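Local coordinates for protein probable benzoylformate decarboxylase (PDB 7ORX) that binds thiamine diphosphate and a sodium ion as a tetrameric, three-domain member of the thiamine diphosphate-dependent enzyme family, at residues His73-Ser78 / Leu113-Ala118; Gln102-Ile107 / Tyr163-Ala168; Ser130-Ala135 / Val157-Pro162. One frame throughout, in Å; residues are numbered along the deposited sequence.

Contact 1: residues His73-Ser78 / Leu113-Ala118. With TPP (thiamine diphosphate), chain K.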
# COMPACT_ATOMS: atom_id res chain seq x y z
N HIS C 73 5.41 20.76 -0.76
CA HIS C 73 6.85 20.48 -0.68
C HIS C 73 7.11 19.05 -0.21
O HIS C 73 7.05 18.82 1.00
CB HIS C 73 7.57 21.48 0.23
CG HIS C 73 9.00 21.10 0.39
ND1 HIS C 73 9.89 21.03 -0.70
CD2 HIS C 73 9.67 20.64 1.47
CE1 HIS C 73 11.06 20.61 -0.29
NE2 HIS C 73 10.95 20.37 1.05
N ALA C 74 7.49 18.15 -1.13
CA ALA C 74 8.13 16.84 -0.82
C ALA C 74 7.22 16.03 0.13
O ALA C 74 5.98 16.20 0.05
CB ALA C 74 9.51 17.09 -0.24
N ALA C 75 7.81 15.22 1.01
CA ALA C 75 7.10 14.33 1.97
C ALA C 75 6.61 15.10 3.20
O ALA C 75 5.47 14.82 3.66
CB ALA C 75 8.02 13.19 2.36
N SER C 76 7.43 16.02 3.73
CA SER C 76 7.14 16.82 4.96
C SER C 76 5.94 17.76 4.71
O SER C 76 5.04 17.81 5.59
CB SER C 76 8.36 17.58 5.46
OG SER C 76 9.20 18.06 4.41
N GLY C 77 5.92 18.44 3.57
CA GLY C 77 4.81 19.32 3.12
C GLY C 77 3.54 18.53 2.79
O GLY C 77 2.44 18.97 3.22
N SER C 78 3.65 17.41 2.05
CA SER C 78 2.50 16.54 1.67
C SER C 78 1.87 15.93 2.93
O SER C 78 0.62 15.95 3.02
CB SER C 78 2.92 15.47 0.68
OG SER C 78 3.26 16.11 -0.52
N LEU C 113 15.18 15.44 1.53
CA LEU C 113 13.90 15.90 0.91
C LEU C 113 13.48 15.00 -0.28
O LEU C 113 12.68 15.48 -1.12
CB LEU C 113 13.97 17.38 0.53
CG LEU C 113 13.61 18.38 1.65
CD1 LEU C 113 12.35 18.00 2.43
CD2 LEU C 113 14.76 18.59 2.63
N SER C 114 13.96 13.75 -0.31
CA SER C 114 13.36 12.58 -1.02
C SER C 114 12.04 12.20 -0.34
O SER C 114 12.04 12.01 0.91
CB SER C 114 14.25 11.36 -1.06
OG SER C 114 15.22 11.50 -2.04
N ASN C 115 10.98 12.08 -1.15
CA ASN C 115 9.69 11.40 -0.85
C ASN C 115 9.87 9.93 -1.26
O ASN C 115 9.98 9.66 -2.46
CB ASN C 115 8.56 12.21 -1.50
CG ASN C 115 7.14 11.74 -1.19
OD1 ASN C 115 6.94 10.70 -0.55
ND2 ASN C 115 6.16 12.50 -1.67
N VAL C 116 10.02 9.02 -0.29
CA VAL C 116 10.24 7.56 -0.53
C VAL C 116 8.87 6.89 -0.70
O VAL C 116 8.12 6.88 0.30
CB VAL C 116 11.07 6.92 0.61
CG1 VAL C 116 11.58 5.52 0.24
CG2 VAL C 116 12.24 7.80 1.05
N ASP C 117 8.54 6.39 -1.91
CA ASP C 117 7.21 5.81 -2.27
C ASP C 117 6.16 6.92 -2.20
O ASP C 117 5.32 6.89 -1.28
CB ASP C 117 6.76 4.65 -1.36
CG ASP C 117 7.58 3.37 -1.46
OD1 ASP C 117 8.61 3.34 -2.22
OD2 ASP C 117 7.17 2.36 -0.80
N ALA C 118 6.21 7.87 -3.13
CA ALA C 118 5.33 9.06 -3.10
C ALA C 118 3.87 8.65 -3.35
O ALA C 118 2.97 9.25 -2.70
CB ALA C 118 5.83 10.07 -4.11
N1' TPP K . 7.33 23.15 4.32
C2' TPP K . 7.82 22.20 5.13
CM2 TPP K . 6.87 21.46 6.01
N3' TPP K . 9.11 21.84 5.20
C4' TPP K . 9.97 22.49 4.41
N4' TPP K . 11.26 22.11 4.48
C5' TPP K . 9.56 23.52 3.54
C6' TPP K . 8.20 23.80 3.53
C7' TPP K . 10.53 24.26 2.65
N3 TPP K . 11.46 25.11 3.40
C2 TPP K . 12.66 24.69 3.78
S1 TPP K . 13.71 26.02 4.04
C5 TPP K . 12.32 27.06 4.17
C4 TPP K . 11.19 26.44 3.77
CM4 TPP K . 9.81 27.03 3.72
C6 TPP K . 12.46 28.47 4.69
C7 TPP K . 12.14 28.60 6.18
O7 TPP K . 12.28 29.99 6.58
PA TPP K . 12.97 30.38 7.98
O1A TPP K . 12.62 29.37 9.02
O2A TPP K . 12.62 31.83 8.11
O3A TPP K . 14.54 30.21 7.77
PB TPP K . 15.61 31.18 7.07
O1B TPP K . 16.83 31.23 7.98
O2B TPP K . 15.91 30.53 5.75
O3B TPP K . 14.92 32.52 6.93
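His73 and Leu113 meet in the thiamine diphosphate pocket, at the end of the N-terminal thiamine diphosphate-binding domain's parallel sheet, where the chain passes from a strand into the following helix. The domain has the alpha/beta fold of this family, and here it receives the aminopyrimidine end of thiamine diphosphate, while the second subunit supplies many of the hydrogen bonds to it, including those from Gly432 N and Ser433 OG. The His73 ring is held between two carbon groups: the methylene C7' of thiamine diphosphate lies 3.9 Å above one face of the ring, displaced toward its rim, and Ala74 CB sits 3.7 Å over the centre of the opposite face. His73 CG, anti to the backbone N (chi1 175°), is thereby placed 4.0 Å from C5' of the thiamine diphosphate pyrimidine, and CD2 comes 3.5 Å from its C4'. The Leu113 side chain crosses that of His73 at about a right angle, its CD1 approaching NE2 obliquely, and the same methyl lies 3.7 Å from Ser76 OG. The other ring nitrogen, ND1, is hydrogen-bonded to Glu31 OE2, a bond that should help fix the rotation of the ring. Farther along, Asn115 CG packs 3.9 Å from Ala75 CB, so the loop rests on the first turn of the helix through carbon contacts, with Thr86 of the second subunit also against Ala75. The Ser78 hydroxyl, itself hydrogen-bonded to Tyr158 OH, turns back on this turn: OG donates to Ala74 O at 2.8 Å, nearly along the C=O axis (C=O...OG angle 167°).

Contact 2: residues Gln102-Ile107 / Tyr163-Ala168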
# COMPACT_ATOMS: atom_id res chain seq x y z
N GLN C 102 12.65 15.30 -5.28
CA GLN C 102 14.10 15.53 -5.43
C GLN C 102 14.52 15.11 -6.85
O GLN C 102 13.72 14.51 -7.58
CB GLN C 102 14.69 14.78 -4.23
CG GLN C 102 16.18 14.90 -4.01
CD GLN C 102 16.67 16.31 -3.79
OE1 GLN C 102 17.26 16.91 -4.68
NE2 GLN C 102 16.49 16.80 -2.59
N VAL C 103 15.70 15.49 -7.29
CA VAL C 103 16.18 15.14 -8.66
C VAL C 103 16.02 13.63 -8.87
O VAL C 103 16.36 12.87 -7.99
CB VAL C 103 17.63 15.63 -8.88
CG1 VAL C 103 18.33 14.95 -10.02
CG2 VAL C 103 17.66 17.13 -9.08
N ARG C 104 15.54 13.23 -10.03
CA ARG C 104 15.08 11.86 -10.36
C ARG C 104 16.20 10.84 -10.11
O ARG C 104 15.92 9.83 -9.46
CB ARG C 104 14.57 11.89 -11.80
CG ARG C 104 13.81 10.64 -12.19
CD ARG C 104 13.23 10.78 -13.58
NE ARG C 104 11.89 11.36 -13.52
CZ ARG C 104 10.76 10.68 -13.28
NH1 ARG C 104 10.79 9.37 -13.08
NH2 ARG C 104 9.60 11.31 -13.22
N SER C 105 17.45 11.11 -10.52
CA SER C 105 18.60 10.18 -10.31
C SER C 105 18.93 9.97 -8.81
O SER C 105 19.53 8.93 -8.51
CB SER C 105 19.83 10.56 -11.11
OG SER C 105 20.09 11.95 -11.08
N THR C 106 18.53 10.85 -7.89
CA THR C 106 19.00 10.84 -6.47
C THR C 106 17.95 10.27 -5.48
O THR C 106 18.31 10.07 -4.29
CB THR C 106 19.43 12.25 -6.00
OG1 THR C 106 18.31 13.13 -5.87
CG2 THR C 106 20.50 12.84 -6.91
N ILE C 107 16.71 10.02 -5.90
CA ILE C 107 15.61 9.58 -4.97
C ILE C 107 16.00 8.24 -4.31
O ILE C 107 15.78 8.10 -3.12
CB ILE C 107 14.26 9.51 -5.71
CG1 ILE C 107 13.80 10.89 -6.22
CG2 ILE C 107 13.18 8.87 -4.84
CD1 ILE C 107 12.85 10.82 -7.41
N TYR C 163 11.98 17.56 -9.68
CA TYR C 163 12.01 18.99 -10.07
C TYR C 163 12.74 19.12 -11.41
O TYR C 163 12.41 20.01 -12.19
CB TYR C 163 12.51 19.83 -8.89
CG TYR C 163 13.99 19.90 -8.61
CD1 TYR C 163 14.89 20.47 -9.49
CD2 TYR C 163 14.46 19.51 -7.37
CE1 TYR C 163 16.23 20.59 -9.16
CE2 TYR C 163 15.79 19.63 -7.02
CZ TYR C 163 16.69 20.17 -7.92
OH TYR C 163 17.98 20.23 -7.49
N ASP C 164 13.66 18.20 -11.70
CA ASP C 164 14.45 18.22 -12.95
C ASP C 164 13.55 17.87 -14.15
O ASP C 164 13.99 18.07 -15.30
CB ASP C 164 15.70 17.35 -12.84
CG ASP C 164 15.49 15.86 -12.57
OD1 ASP C 164 14.63 15.54 -11.69
OD2 ASP C 164 16.22 15.01 -13.23
N ASP C 165 12.32 17.40 -13.93
CA ASP C 165 11.44 16.97 -15.05
C ASP C 165 10.92 18.20 -15.79
O ASP C 165 10.65 18.08 -16.98
CB ASP C 165 10.25 16.15 -14.57
CG ASP C 165 10.60 14.71 -14.21
OD1 ASP C 165 11.80 14.30 -14.43
OD2 ASP C 165 9.66 13.98 -13.72
N TRP C 166 10.78 19.34 -15.10
CA TRP C 166 10.09 20.53 -15.66
C TRP C 166 10.88 21.09 -16.86
O TRP C 166 10.28 21.62 -17.77
CB TRP C 166 9.91 21.56 -14.56
CG TRP C 166 8.98 21.09 -13.49
CD1 TRP C 166 9.27 20.86 -12.18
CD2 TRP C 166 7.59 20.77 -13.66
NE1 TRP C 166 8.15 20.42 -11.52
CE2 TRP C 166 7.11 20.36 -12.40
CE3 TRP C 166 6.73 20.82 -14.75
CZ2 TRP C 166 5.79 19.97 -12.20
CZ3 TRP C 166 5.41 20.47 -14.55
CH2 TRP C 166 4.95 20.04 -13.29
N ALA C 167 12.19 20.95 -16.82
CA ALA C 167 13.16 21.49 -17.79
C ALA C 167 13.32 20.52 -18.96
O ALA C 167 13.84 20.94 -20.01
CB ALA C 167 14.49 21.73 -17.09
N ALA C 168 12.88 19.27 -18.83
CA ALA C 168 13.04 18.26 -19.92
C ALA C 168 12.21 18.65 -21.14
O ALA C 168 11.19 19.35 -20.97
CB ALA C 168 12.67 16.89 -19.41
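Arg104 meets Asp164 with its CB and Asp165 from CD outward to NE and NH2. Its CB lies 3.7 Å from Asp164 OD1, the oxygen that also accepts the Arg104 backbone N-H; this N-to-OD1 bond is 3.0 Å long and arrives on the syn side of the carboxylate, 34° out of its plane. The chain then runs extended to CD, which passes beside Asp165 OD1, and bends at chi3 (-90°) to put NE next to that same oxygen. From there the guanidinium grips Asp165 side-on with two nitrogens: NE donates to OD1 at 3.1 Å and NH2 to OD2 at 2.7 Å. Both oxygens use their syn lone pairs and the two flat groups are nearly coplanar, the geometry of a bidentate salt bridge. NH2 has a second acceptor in Pro132 O. The two loops so tied follow strands 95-101 and 157-162, neighbours in the parallel sheet of the N-terminal domain's alpha/beta fold, and the contact lies just beyond the C-terminal ends of these strands. Beside the charged part is an apolar one. Val103 CG2 sits over one face of the Tyr163 ring in a CH-pi contact, 3.8 Å from the ring centroid and displaced toward the rim, where CZ is nearest. Val103 O accepts from both the N and OG1 of Thr106, which closes the turn after the valine. Two other subunits also touch the contact: Tyr286 of the second subunit packs on Val103, and Thr133 OG1 of the third subunit is hydrogen-bonded to Arg104 O.

Contact 3: residues Ser130-Ala135 / Val157-Pro162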
# COMPACT_ATOMS: atom_id res chain seq x y z
N SER C 130 0.06 9.30 -8.69
CA SER C 130 1.12 8.91 -9.65
C SER C 130 2.42 9.59 -9.29
O SER C 130 2.36 10.77 -9.00
CB SER C 130 0.72 9.25 -11.05
OG SER C 130 1.68 8.71 -11.97
N GLU C 131 3.54 8.87 -9.31
CA GLU C 131 4.86 9.49 -9.60
C GLU C 131 5.19 9.12 -11.05
O GLU C 131 5.63 8.00 -11.27
CB GLU C 131 5.93 9.05 -8.58
CG GLU C 131 7.28 9.80 -8.73
CD GLU C 131 8.28 9.74 -7.57
OE1 GLU C 131 8.34 10.72 -6.74
OE2 GLU C 131 9.07 8.76 -7.52
N PRO C 132 5.02 10.00 -12.07
CA PRO C 132 5.26 9.59 -13.46
C PRO C 132 6.62 8.90 -13.61
O PRO C 132 7.56 9.24 -12.90
CB PRO C 132 5.26 10.88 -14.27
CG PRO C 132 4.50 11.87 -13.39
CD PRO C 132 4.73 11.43 -11.96
N THR C 133 6.70 7.92 -14.51
CA THR C 133 7.92 7.08 -14.66
C THR C 133 9.04 7.84 -15.39
O THR C 133 10.19 7.36 -15.36
CB THR C 133 7.55 5.77 -15.34
OG1 THR C 133 6.94 6.12 -16.59
CG2 THR C 133 6.64 4.96 -14.44
N CYS C 134 8.74 8.98 -16.02
CA CYS C 134 9.74 9.85 -16.69
C CYS C 134 9.19 11.27 -16.87
O CYS C 134 8.00 11.44 -16.85
CB CYS C 134 10.10 9.28 -18.06
SG CYS C 134 8.62 8.89 -19.03
N ALA C 135 10.06 12.22 -17.13
CA ALA C 135 9.71 13.63 -17.41
C ALA C 135 8.68 13.69 -18.54
O ALA C 135 7.73 14.45 -18.43
CB ALA C 135 10.98 14.38 -17.74
N VAL C 157 -6.65 14.05 -5.97
CA VAL C 157 -5.64 13.26 -6.74
C VAL C 157 -4.26 13.83 -6.39
O VAL C 157 -4.19 15.02 -6.05
CB VAL C 157 -5.95 13.37 -8.24
CG1 VAL C 157 -7.37 12.96 -8.50
CG2 VAL C 157 -5.79 14.78 -8.74
N TYR C 158 -3.21 13.04 -6.48
CA TYR C 158 -1.85 13.48 -6.08
C TYR C 158 -0.87 13.08 -7.17
O TYR C 158 -0.95 11.99 -7.64
CB TYR C 158 -1.47 12.80 -4.78
CG TYR C 158 -0.11 13.15 -4.21
CD1 TYR C 158 0.10 14.31 -3.49
CD2 TYR C 158 0.91 12.24 -4.27
CE1 TYR C 158 1.33 14.59 -2.91
CE2 TYR C 158 2.15 12.49 -3.69
CZ TYR C 158 2.35 13.67 -2.99
OH TYR C 158 3.58 13.89 -2.43
N VAL C 159 0.03 13.98 -7.53
CA VAL C 159 1.06 13.77 -8.57
C VAL C 159 2.37 14.28 -7.97
O VAL C 159 2.41 15.47 -7.65
CB VAL C 159 0.69 14.54 -9.84
CG1 VAL C 159 1.78 14.37 -10.86
CG2 VAL C 159 -0.65 14.11 -10.40
N SER C 160 3.39 13.43 -7.85
CA SER C 160 4.73 13.83 -7.33
C SER C 160 5.63 14.00 -8.54
O SER C 160 5.73 13.05 -9.24
CB SER C 160 5.25 12.79 -6.34
OG SER C 160 6.66 12.86 -6.14
N VAL C 161 6.23 15.16 -8.77
CA VAL C 161 7.07 15.42 -9.98
C VAL C 161 8.49 15.81 -9.53
O VAL C 161 8.67 16.80 -8.80
CB VAL C 161 6.46 16.51 -10.87
CG1 VAL C 161 7.33 16.72 -12.09
CG2 VAL C 161 5.01 16.22 -11.21
N PRO C 162 9.52 15.02 -9.92
CA PRO C 162 10.91 15.37 -9.68
C PRO C 162 11.23 16.70 -10.35
O PRO C 162 10.77 16.94 -11.48
CB PRO C 162 11.71 14.22 -10.31
CG PRO C 162 10.76 13.05 -10.34
CD PRO C 162 9.40 13.67 -10.50
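The flat carboxylate of Glu131 takes a hydrogen bond from Ser160 OG, 2.8 Å away, on the anti lone pair of OE1, the one turned away from OE2. Gln101 NE2 bonds to the same oxygen, so two groups grip OE1. Glu131 CG is anti to the backbone N (chi1 -173°), and lies 3.6 Å from Ser160 O. The ring of Pro132 presents CD to that carbonyl oxygen at 3.3 Å. The peptide groups of Ser130 make the remaining bonds. Its N donates to Tyr158 O at 3.1 Å, and its O accepts from Ser160 N, also at 3.1 Å and in the carbonyl plane. One residue thus straddles Val159 in the parallel-strand pattern, and its O additionally takes a CA-H...O contact from Val159 CA. Beyond Ser130 the pairing stops, and Glu131 and Pro132 carry the contact on through their side chains. Strand 128-130 is the outermost strand of the sheet within this chain; helix 138-149 joins it to strand 157-162, a beta-alpha-beta crossover. Ser130 and Val159 face this helix, packing on Thr141 and Ala145 respectively. The other face belongs to Ser160 and Tyr158: Ala118 of helix 118-121 lies against Ser160, and strand 95-101 flanks strand 157-162 on its other side, bonded to it through the backbone of Val159.

All three contacts are largely buried and lie in the N-terminal alpha/beta unit. Contact 3 belongs to the sheet, held chiefly by backbone bonds between its last two strands, and borders the third subunit. Contact 2 joins the loops beyond the strand ends with one bidentate salt bridge, a backbone-to-carboxylate bond and a CH-pi contact, and touches the second and third subunits. Contact 1, at the thiamine diphosphate, relies on carbon packing around an imidazole and borders the second subunit. Strand 157-162 leads into 163-168, joining contacts 2 and 3 by continuous chain, and contact 3 is nested within the loop that contact 2 closes. Residues 102-107 and 113-118 share one connection after strand 95-101 and pack together at Ile107 and Ser114.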